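Local coordinates for bromo domain-containing protein (Trypanosoma brucei brucei, PDB 5KO4) that is of unknown function but carries a bromodomain, a module that generally recognises acetylated lysine, and so probably reads acetylation marks on other proteins, at residues R12-V17 against E98-T103; H16-L21 against M45-I50. All coordinates share one frame; numbering follows the deposited sequence. Where two conformers were deposited one is given.

How the interactions relate
Both interactions start from helix 8-21, with His-16 and Val-17 common to the two, and their centres lie about 11 Å apart. Interaction 1 joins this helix to helix 85-104, 81 residues further on at the closest ends, and so ties the first helix of the domain to the last. Interaction 2 sets the C-terminal half of the same helix against the start of helix 47-55, with 23 residues between the two segments. Leu-15 connects them: its CD2 packs on CG2 of Ile-50 at 4.1 Å, its CD1 on CE3 of Trp-47 at 4.2 Å. Helix 8-21 thus packs against helix 85-104 and helix 47-55 in these two contacts, as expected of the all-helical bromodomain bundle.

Interaction 1 (R12-V17 against E98-T103); sequences RSILHV and EDLFVT
In Ile-14, CG1 lies anti to the carbonyl carbon (chi1 -65°) and CG2 anti to the backbone N, which sends both branches to helix 85-104; Leu-100 has its CG in the same setting (chi1 -61°), and the two side chains lie alongside each other, pointing opposite ways. Ile-14 CG1 rests on Leu-100 CB at 3.8 Å. One step further, Ile-14 CD1 comes to the edge of the Phe-101 ring, near its plane, 3.9 Å from CD1, while Ile-14 CG2 touches the neighbouring ring atom CE1 at the same distance. The isoleucine therefore straddles two successive residues of the facing helix. A turn later Val-17 meets Leu-100 tip to tip, its CG1 4.1 Å from Leu-100 CD1. The join is wholly apolar, with Ile-14 and Phe-101 buried and Val-17 and Leu-100 nearer the surface. Phe-101 also packs on Ile-66 and Met-69 of helix 62-80, and Leu-15, on another side of its own helix, reaches Met-69 as well. The axes of the 12-17 and 98-103 segments approach to 10.5 Å and run nearly antiparallel, at 165°, a pairing of first and last helices that belongs to the antiparallel bundle of the bromodomain fold.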
ATOM      1  N   ARG A  12      10.973 -20.488 -11.427  1.00  9.72           N
ATOM      2  CA  ARG A  12      10.113 -20.838 -10.306  1.00  9.77           C
ATOM      3  C   ARG A  12      10.839 -20.590  -8.976  1.00 11.44           C
ATOM      4  O   ARG A  12      10.247 -20.043  -8.041  1.00 11.21           O
ATOM      5  CB  ARG A  12       9.706 -22.308 -10.382  1.00 11.04           C
ATOM      6  CG  ARG A  12       8.793 -22.714  -9.238  1.00 12.97           C
ATOM      7  CD  ARG A  12       8.440 -24.182  -9.273  1.00 13.11           C
ATOM      8  NE  ARG A  12       7.729 -24.532 -10.490  1.00 13.53           N
ATOM      9  CZ  ARG A  12       6.432 -24.318 -10.697  1.00 16.70           C
ATOM     10  NH1 ARG A  12       5.685 -23.748  -9.753  1.00 15.65           N
ATOM     11  NH2 ARG A  12       5.871 -24.674 -11.843  1.00 16.01           N
ATOM     12  N   SER A  13      12.100 -21.018  -8.857  0.60 10.36           N
ATOM     13  CA  SER A  13      12.805 -20.841  -7.589  0.60 10.96           C
ATOM     14  C   SER A  13      13.044 -19.346  -7.286  0.60 12.01           C
ATOM     15  O   SER A  13      12.874 -18.934  -6.138  0.60 12.23           O
ATOM     16  CB  SER A  13      14.121 -21.616  -7.580  0.60 15.01           C
ATOM     17  OG  SER A  13      15.106 -21.076  -8.443  0.60 17.09           O
ATOM     18  N   ILE A  14      13.346 -18.526  -8.299  1.00 10.05           N
ATOM     19  CA  ILE A  14      13.563 -17.098  -8.074  1.00  9.04           C
ATOM     20  C   ILE A  14      12.260 -16.437  -7.651  1.00 11.05           C
ATOM     21  O   ILE A  14      12.247 -15.635  -6.718  1.00 10.56           O
ATOM     22  CB  ILE A  14      14.169 -16.413  -9.314  1.00 11.76           C
ATOM     23  CG1 ILE A  14      15.593 -16.965  -9.581  1.00 12.05           C
ATOM     24  CG2 ILE A  14      14.206 -14.894  -9.121  1.00 12.21           C
ATOM     25  CD1 ILE A  14      16.142 -16.650 -10.929  1.00 16.40           C
ATOM     26  N   LEU A  15      11.150 -16.802  -8.281  1.00  9.79           N
ATOM     27  CA  LEU A  15       9.867 -16.263  -7.874  1.00  9.58           C
ATOM     28  C   LEU A  15       9.544 -16.664  -6.422  1.00 10.99           C
ATOM     29  O   LEU A  15       9.020 -15.846  -5.661  1.00 10.35           O
ATOM     30  CB  LEU A  15       8.768 -16.734  -8.822  1.00  9.25           C
ATOM     31  CG  LEU A  15       7.351 -16.221  -8.509  1.00 11.13           C
ATOM     32  CD1 LEU A  15       7.280 -14.675  -8.534  1.00 11.65           C
ATOM     33  CD2 LEU A  15       6.345 -16.804  -9.485  1.00 13.19           C
ATOM     34  N   HIS A  16       9.856 -17.907  -6.028  1.00 10.07           N
ATOM     35  CA  HIS A  16       9.621 -18.347  -4.656  1.00 12.08           C
ATOM     36  C   HIS A  16      10.438 -17.509  -3.667  1.00 13.09           C
ATOM     37  O   HIS A  16       9.911 -17.111  -2.625  1.00 12.31           O
ATOM     38  CB  HIS A  16       9.962 -19.823  -4.505  1.00 15.84           C
ATOM     39  CG  HIS A  16       9.677 -20.372  -3.148  1.00 23.07           C
ATOM     40  ND1 HIS A  16       8.422 -20.857  -2.819  1.00 27.47           N
ATOM     41  CD2 HIS A  16      10.503 -20.533  -2.088  1.00 27.78           C
ATOM     42  CE1 HIS A  16       8.519 -21.284  -1.568  1.00 27.63           C
ATOM     43  NE2 HIS A  16       9.753 -21.106  -1.087  1.00 28.00           N
ATOM     44  N   VAL A  17      11.697 -17.216  -3.995  1.00 10.12           N
ATOM     45  CA  VAL A  17      12.542 -16.404  -3.117  1.00 10.91           C
ATOM     46  C   VAL A  17      11.924 -15.020  -2.948  1.00 11.97           C
ATOM     47  O   VAL A  17      11.776 -14.536  -1.827  1.00 12.90           O
ATOM     48  CB  VAL A  17      13.991 -16.314  -3.677  1.00 13.50           C
ATOM     49  CG1 VAL A  17      14.810 -15.245  -2.946  1.00 13.11           C
ATOM     50  CG2 VAL A  17      14.690 -17.663  -3.589  1.00 14.26           C
ATOM     51  N   GLU A  98      18.012  -9.717  -9.195  1.00 10.39           N
ATOM     52  CA  GLU A  98      19.135  -9.448 -10.112  1.00 10.88           C
ATOM     53  C   GLU A  98      20.375 -10.290  -9.735  1.00 13.04           C
ATOM     54  O   GLU A  98      21.052 -10.822 -10.619  1.00 13.92           O
ATOM     55  CB  GLU A  98      19.492  -7.958 -10.148  1.00 12.76           C
ATOM     56  CG  GLU A  98      18.407  -7.078 -10.754  1.00 15.55           C
ATOM     57  CD  GLU A  98      18.010  -7.385 -12.185  1.00 16.93           C
ATOM     58  OE1 GLU A  98      18.875  -7.836 -12.967  1.00 17.05           O
ATOM     59  OE2 GLU A  98      16.826  -7.160 -12.527  1.00 17.36           O
ATOM     60  N   ASP A  99      20.613 -10.503  -8.430  1.00 10.39           N
ATOM     61  CA  ASP A  99      21.724 -11.354  -7.992  1.00 10.42           C
ATOM     62  C   ASP A  99      21.533 -12.791  -8.443  1.00 14.43           C
ATOM     63  O   ASP A  99      22.518 -13.510  -8.630  1.00 16.16           O
ATOM     64  CB  ASP A  99      21.832 -11.362  -6.461  1.00 11.50           C
ATOM     65  CG  ASP A  99      22.316 -10.083  -5.812  1.00 13.42           C
ATOM     66  OD1 ASP A  99      22.835  -9.194  -6.542  1.00 12.76           O
ATOM     67  OD2 ASP A  99      22.154  -9.950  -4.583  1.00 11.77           O
ATOM     68  N   LEU A 100      20.279 -13.251  -8.512  1.00 10.69           N
ATOM     69  CA  LEU A 100      19.969 -14.620  -8.911  1.00 11.03           C
ATOM     70  C   LEU A 100      19.886 -14.770 -10.435  1.00 14.44           C
ATOM     71  O   LEU A 100      20.347 -15.788 -10.931  1.00 14.81           O
ATOM     72  CB  LEU A 100      18.660 -15.063  -8.274  1.00 12.06           C
ATOM     73  CG  LEU A 100      18.659 -15.071  -6.748  1.00 15.73           C
ATOM     74  CD1 LEU A 100      17.284 -15.418  -6.199  1.00 17.24           C
ATOM     75  CD2 LEU A 100      19.703 -16.021  -6.198  1.00 18.10           C
ATOM     76  N   PHE A 101      19.398 -13.755 -11.180  1.00 12.72           N
ATOM     77  CA  PHE A 101      19.337 -13.887 -12.648  1.00 12.67           C
ATOM     78  C   PHE A 101      20.719 -14.109 -13.232  1.00 19.42           C
ATOM     79  O   PHE A 101      20.857 -14.888 -14.168  1.00 19.69           O
ATOM     80  CB  PHE A 101      18.754 -12.648 -13.322  1.00 13.62           C
ATOM     81  CG  PHE A 101      17.371 -12.200 -12.946  1.00 13.55           C
ATOM     82  CD1 PHE A 101      16.390 -13.119 -12.593  1.00 12.72           C
ATOM     83  CD2 PHE A 101      17.008 -10.875 -13.062  1.00 12.79           C
ATOM     84  CE1 PHE A 101      15.103 -12.696 -12.269  1.00 13.91           C
ATOM     85  CE2 PHE A 101      15.711 -10.463 -12.792  1.00 13.56           C
ATOM     86  CZ  PHE A 101      14.766 -11.373 -12.390  1.00 13.52           C
ATOM     87  N   VAL A 102      21.714 -13.334 -12.773  1.00 19.35           N
ATOM     88  CA  VAL A 102      23.095 -13.438 -13.296  1.00 22.68           C
ATOM     89  C   VAL A 102      23.639 -14.829 -13.078  1.00 31.16           C
ATOM     90  O   VAL A 102      24.282 -15.383 -13.964  1.00 32.67           O
ATOM     91  CB  VAL A 102      24.069 -12.393 -12.668  1.00 28.99           C
ATOM     92  CG1 VAL A 102      23.767 -10.996 -13.152  1.00 29.18           C
ATOM     93  CG2 VAL A 102      24.072 -12.462 -11.145  1.00 29.42           C
ATOM     94  N   THR A 103      23.403 -15.377 -11.886  1.00 28.50           N
ATOM     95  CA  THR A 103      23.921 -16.658 -11.439  1.00 29.26           C
ATOM     96  C   THR A 103      23.166 -17.857 -12.049  1.00 32.22           C
ATOM     97  O   THR A 103      23.800 -18.857 -12.374  1.00 34.23           O
ATOM     98  CB  THR A 103      23.826 -16.709  -9.912  1.00 35.19           C
ATOM     99  OG1 THR A 103      24.221 -15.435  -9.386  1.00 33.06           O
ATOM    100  CG2 THR A 103      24.689 -17.795  -9.311  1.00 36.11           C
TER

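Interaction 2 (H16-L21 against M45-I50); sequences HVVMDL and MWWDLI
Trp-47, Met-19 and Val-18 make up most of this contact, with the indole in the middle. Val-18 puts CG1 over one face of the six-membered ring, 3.4 Å from its centroid and 14° off the normal, a close CH-pi contact whose shortest approach is to Trp-47 CZ2 at 3.3 Å. With CG1 anti to the backbone N (chi1 161°), this methyl leads toward the ring. Met-19 meets the other end of the tryptophan: its CG lies 3.7 Å from Trp-47 CB, and its SD stands obliquely to the five-membered ring, 5.3 Å from the centroid, in a Met-aromatic contact. A bend at the last torsion (chi3 66°) turns the methyl on toward Asp-48, bringing Met-19 CE to 3.6 Å from OD1. Trp-47 NE1 is hydrogen-bonded to Asp-22 OD2 just beyond the end of helix 8-21, which restrains rotation of the indole and satisfies its polar atom within a buried setting. Ile-93 of helix 85-104 and Val-72 of helix 62-80 also pack on Trp-47. With Trp-46 at the N-cap position, Trp-47 opens helix 47-55 and packs its start on helix 8-21, part of the hydrophobic core of a four-helix bromodomain bundle.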
ATOM      1  N   HIS A  16       9.856 -17.907  -6.028  1.00 10.07           N
ATOM      2  CA  HIS A  16       9.621 -18.347  -4.656  1.00 12.08           C
ATOM      3  C   HIS A  16      10.438 -17.509  -3.667  1.00 13.09           C
ATOM      4  O   HIS A  16       9.911 -17.111  -2.625  1.00 12.31           O
ATOM      5  CB  HIS A  16       9.962 -19.823  -4.505  1.00 15.84           C
ATOM      6  CG  HIS A  16       9.677 -20.372  -3.148  1.00 23.07           C
ATOM      7  ND1 HIS A  16       8.422 -20.857  -2.819  1.00 27.47           N
ATOM      8  CD2 HIS A  16      10.503 -20.533  -2.088  1.00 27.78           C
ATOM      9  CE1 HIS A  16       8.519 -21.284  -1.568  1.00 27.63           C
ATOM     10  NE2 HIS A  16       9.753 -21.106  -1.087  1.00 28.00           N
ATOM     11  N   VAL A  17      11.697 -17.216  -3.995  1.00 10.12           N
ATOM     12  CA  VAL A  17      12.542 -16.404  -3.117  1.00 10.91           C
ATOM     13  C   VAL A  17      11.924 -15.020  -2.948  1.00 11.97           C
ATOM     14  O   VAL A  17      11.776 -14.536  -1.827  1.00 12.90           O
ATOM     15  CB  VAL A  17      13.991 -16.314  -3.677  1.00 13.50           C
ATOM     16  CG1 VAL A  17      14.810 -15.245  -2.946  1.00 13.11           C
ATOM     17  CG2 VAL A  17      14.690 -17.663  -3.589  1.00 14.26           C
ATOM     18  N   VAL A  18      11.539 -14.399  -4.055  1.00 10.36           N
ATOM     19  CA  VAL A  18      10.971 -13.059  -4.019  1.00 10.07           C
ATOM     20  C   VAL A  18       9.658 -13.032  -3.228  1.00 12.48           C
ATOM     21  O   VAL A  18       9.450 -12.120  -2.422  1.00 11.78           O
ATOM     22  CB  VAL A  18      10.782 -12.570  -5.472  1.00 14.51           C
ATOM     23  CG1 VAL A  18       9.807 -11.421  -5.565  1.00 15.50           C
ATOM     24  CG2 VAL A  18      12.136 -12.215  -6.100  1.00 13.80           C
ATOM     25  N   MET A  19       8.783 -14.019  -3.426  1.00  9.66           N
ATOM     26  CA  MET A  19       7.510 -14.019  -2.708  1.00 10.01           C
ATOM     27  C   MET A  19       7.728 -14.241  -1.218  1.00 14.73           C
ATOM     28  O   MET A  19       7.013 -13.637  -0.421  1.00 15.31           O
ATOM     29  CB  MET A  19       6.567 -15.060  -3.298  1.00 11.52           C
ATOM     30  CG  MET A  19       6.095 -14.629  -4.667  1.00 12.53           C
ATOM     31  SD  MET A  19       4.990 -15.732  -5.533  1.00 14.89           S
ATOM     32  CE  MET A  19       3.610 -15.630  -4.492  1.00 14.19           C
ATOM     33  N   ASP A  20       8.784 -14.958  -0.832  1.00 11.81           N
ATOM     34  CA  ASP A  20       9.120 -15.125   0.593  1.00 12.59           C
ATOM     35  C   ASP A  20       9.696 -13.819   1.184  1.00 15.01           C
ATOM     36  O   ASP A  20       9.476 -13.537   2.358  1.00 15.53           O
ATOM     37  CB  ASP A  20      10.132 -16.267   0.780  1.00 14.70           C
ATOM     38  CG  ASP A  20       9.556 -17.668   0.707  1.00 29.25           C
ATOM     39  OD1 ASP A  20       8.334 -17.821   0.898  1.00 33.47           O
ATOM     40  OD2 ASP A  20      10.338 -18.617   0.508  1.00 34.18           O
ATOM     41  N   LEU A  21      10.470 -13.047   0.396  1.00 11.35           N
ATOM     42  CA  LEU A  21      10.995 -11.752   0.847  1.00 11.25           C
ATOM     43  C   LEU A  21       9.849 -10.770   1.070  1.00 15.00           C
ATOM     44  O   LEU A  21       9.928  -9.920   1.957  1.00 15.55           O
ATOM     45  CB  LEU A  21      11.965 -11.164  -0.166  1.00 10.61           C
ATOM     46  CG  LEU A  21      13.265 -11.921  -0.346  1.00 13.60           C
ATOM     47  CD1 LEU A  21      14.159 -11.201  -1.336  1.00 13.50           C
ATOM     48  CD2 LEU A  21      14.008 -12.099   0.979  1.00 14.89           C
ATOM     49  N   MET A  45       1.399  -5.284 -12.638  1.00  9.96           N
ATOM     50  CA  MET A  45       1.991  -6.607 -12.559  1.00  9.25           C
ATOM     51  C   MET A  45       2.144  -6.968 -11.108  1.00 11.43           C
ATOM     52  O   MET A  45       2.356  -6.086 -10.273  1.00 10.36           O
ATOM     53  CB  MET A  45       3.354  -6.607 -13.273  1.00 10.20           C
ATOM     54  CG  MET A  45       3.969  -7.997 -13.485  1.00 10.38           C
ATOM     55  SD  MET A  45       2.907  -9.210 -14.297  1.00 12.36           S
ATOM     56  CE  MET A  45       2.426  -8.295 -15.773  1.00 11.50           C
ATOM     57  N   TRP A  46       1.993  -8.240 -10.786  1.00  9.79           N
ATOM     58  CA  TRP A  46       2.055  -8.675  -9.403  1.00  9.16           C
ATOM     59  C   TRP A  46       2.488 -10.144  -9.347  1.00 10.11           C
ATOM     60  O   TRP A  46       2.419 -10.837 -10.348  1.00  9.66           O
ATOM     61  CB  TRP A  46       0.700  -8.442  -8.721  1.00  9.03           C
ATOM     62  CG  TRP A  46      -0.472  -9.107  -9.385  1.00  9.51           C
ATOM     63  CD1 TRP A  46      -1.060 -10.270  -8.995  1.00 12.46           C
ATOM     64  CD2 TRP A  46      -1.290  -8.584 -10.444  1.00  9.84           C
ATOM     65  NE1 TRP A  46      -2.148 -10.540  -9.779  1.00 12.14           N
ATOM     66  CE2 TRP A  46      -2.334  -9.508 -10.658  1.00 12.91           C
ATOM     67  CE3 TRP A  46      -1.265  -7.414 -11.208  1.00 11.22           C
ATOM     68  CZ2 TRP A  46      -3.300  -9.326 -11.634  1.00 13.32           C
ATOM     69  CZ3 TRP A  46      -2.225  -7.243 -12.189  1.00 12.74           C
ATOM     70  CH2 TRP A  46      -3.210  -8.208 -12.413  1.00 13.97           C
ATOM     71  N   TRP A  47       3.021 -10.604  -8.197  1.00  9.34           N
ATOM     72  CA  TRP A  47       3.610 -11.936  -8.161  1.00  9.86           C
ATOM     73  C   TRP A  47       2.635 -13.043  -8.535  1.00 11.30           C
ATOM     74  O   TRP A  47       3.047 -13.986  -9.216  1.00 11.05           O
ATOM     75  CB  TRP A  47       4.209 -12.294  -6.796  1.00  9.37           C
ATOM     76  CG  TRP A  47       5.068 -11.236  -6.141  1.00 10.23           C
ATOM     77  CD1 TRP A  47       5.002 -10.836  -4.840  1.00 12.51           C
ATOM     78  CD2 TRP A  47       6.193 -10.549  -6.713  1.00  9.89           C
ATOM     79  NE1 TRP A  47       5.982  -9.911  -4.576  1.00 11.85           N
ATOM     80  CE2 TRP A  47       6.726  -9.711  -5.711  1.00 12.36           C
ATOM     81  CE3 TRP A  47       6.824 -10.582  -7.966  1.00 10.44           C
ATOM     82  CZ2 TRP A  47       7.777  -8.821  -5.963  1.00 11.81           C
ATOM     83  CZ3 TRP A  47       7.900  -9.735  -8.200  1.00 11.35           C
ATOM     84  CH2 TRP A  47       8.329  -8.833  -7.228  1.00 11.81           C
ATOM     85  N   ASP A  48       1.388 -12.985  -8.072  1.00 10.73           N
ATOM     86  CA  ASP A  48       0.457 -14.085  -8.370  1.00 10.61           C
ATOM     87  C   ASP A  48       0.190 -14.193  -9.874  1.00 12.99           C
ATOM     88  O   ASP A  48      -0.073 -15.297 -10.368  1.00 13.08           O
ATOM     89  CB  ASP A  48      -0.867 -13.931  -7.610  1.00 12.35           C
ATOM     90  CG  ASP A  48      -0.754 -14.114  -6.111  1.00 17.28           C
ATOM     91  OD1 ASP A  48       0.308 -14.593  -5.644  1.00 17.27           O
ATOM     92  OD2 ASP A  48      -1.734 -13.781  -5.393  1.00 19.62           O
ATOM     93  N   LEU A  49       0.242 -13.077 -10.599  1.00 10.89           N
ATOM     94  CA  LEU A  49       0.070 -13.112 -12.055  1.00 10.88           C
ATOM     95  C   LEU A  49       1.281 -13.784 -12.711  1.00 11.36           C
ATOM     96  O   LEU A  49       1.122 -14.617 -13.603  1.00 11.78           O
ATOM     97  CB  LEU A  49      -0.136 -11.705 -12.612  1.00 11.48           C
ATOM     98  CG  LEU A  49      -0.383 -11.606 -14.123  1.00 14.32           C
ATOM     99  CD1 LEU A  49      -1.518 -12.546 -14.577  1.00 15.97           C
ATOM    100  CD2 LEU A  49      -0.707 -10.183 -14.520  1.00 14.27           C
ATOM    101  N   ILE A  50       2.491 -13.472 -12.234  1.00  9.07           N
ATOM    102  CA  ILE A  50       3.689 -14.112 -12.764  1.00  8.63           C
ATOM    103  C   ILE A  50       3.648 -15.623 -12.468  1.00 11.42           C
ATOM    104  O   ILE A  50       4.030 -16.416 -13.322  1.00 11.90           O
ATOM    105  CB  ILE A  50       4.958 -13.439 -12.193  1.00 10.09           C
ATOM    106  CG1 ILE A  50       5.005 -11.958 -12.650  1.00  9.69           C
ATOM    107  CG2 ILE A  50       6.232 -14.192 -12.617  1.00 10.51           C
ATOM    108  CD1 ILE A  50       6.123 -11.155 -12.070  1.00 11.57           C
TER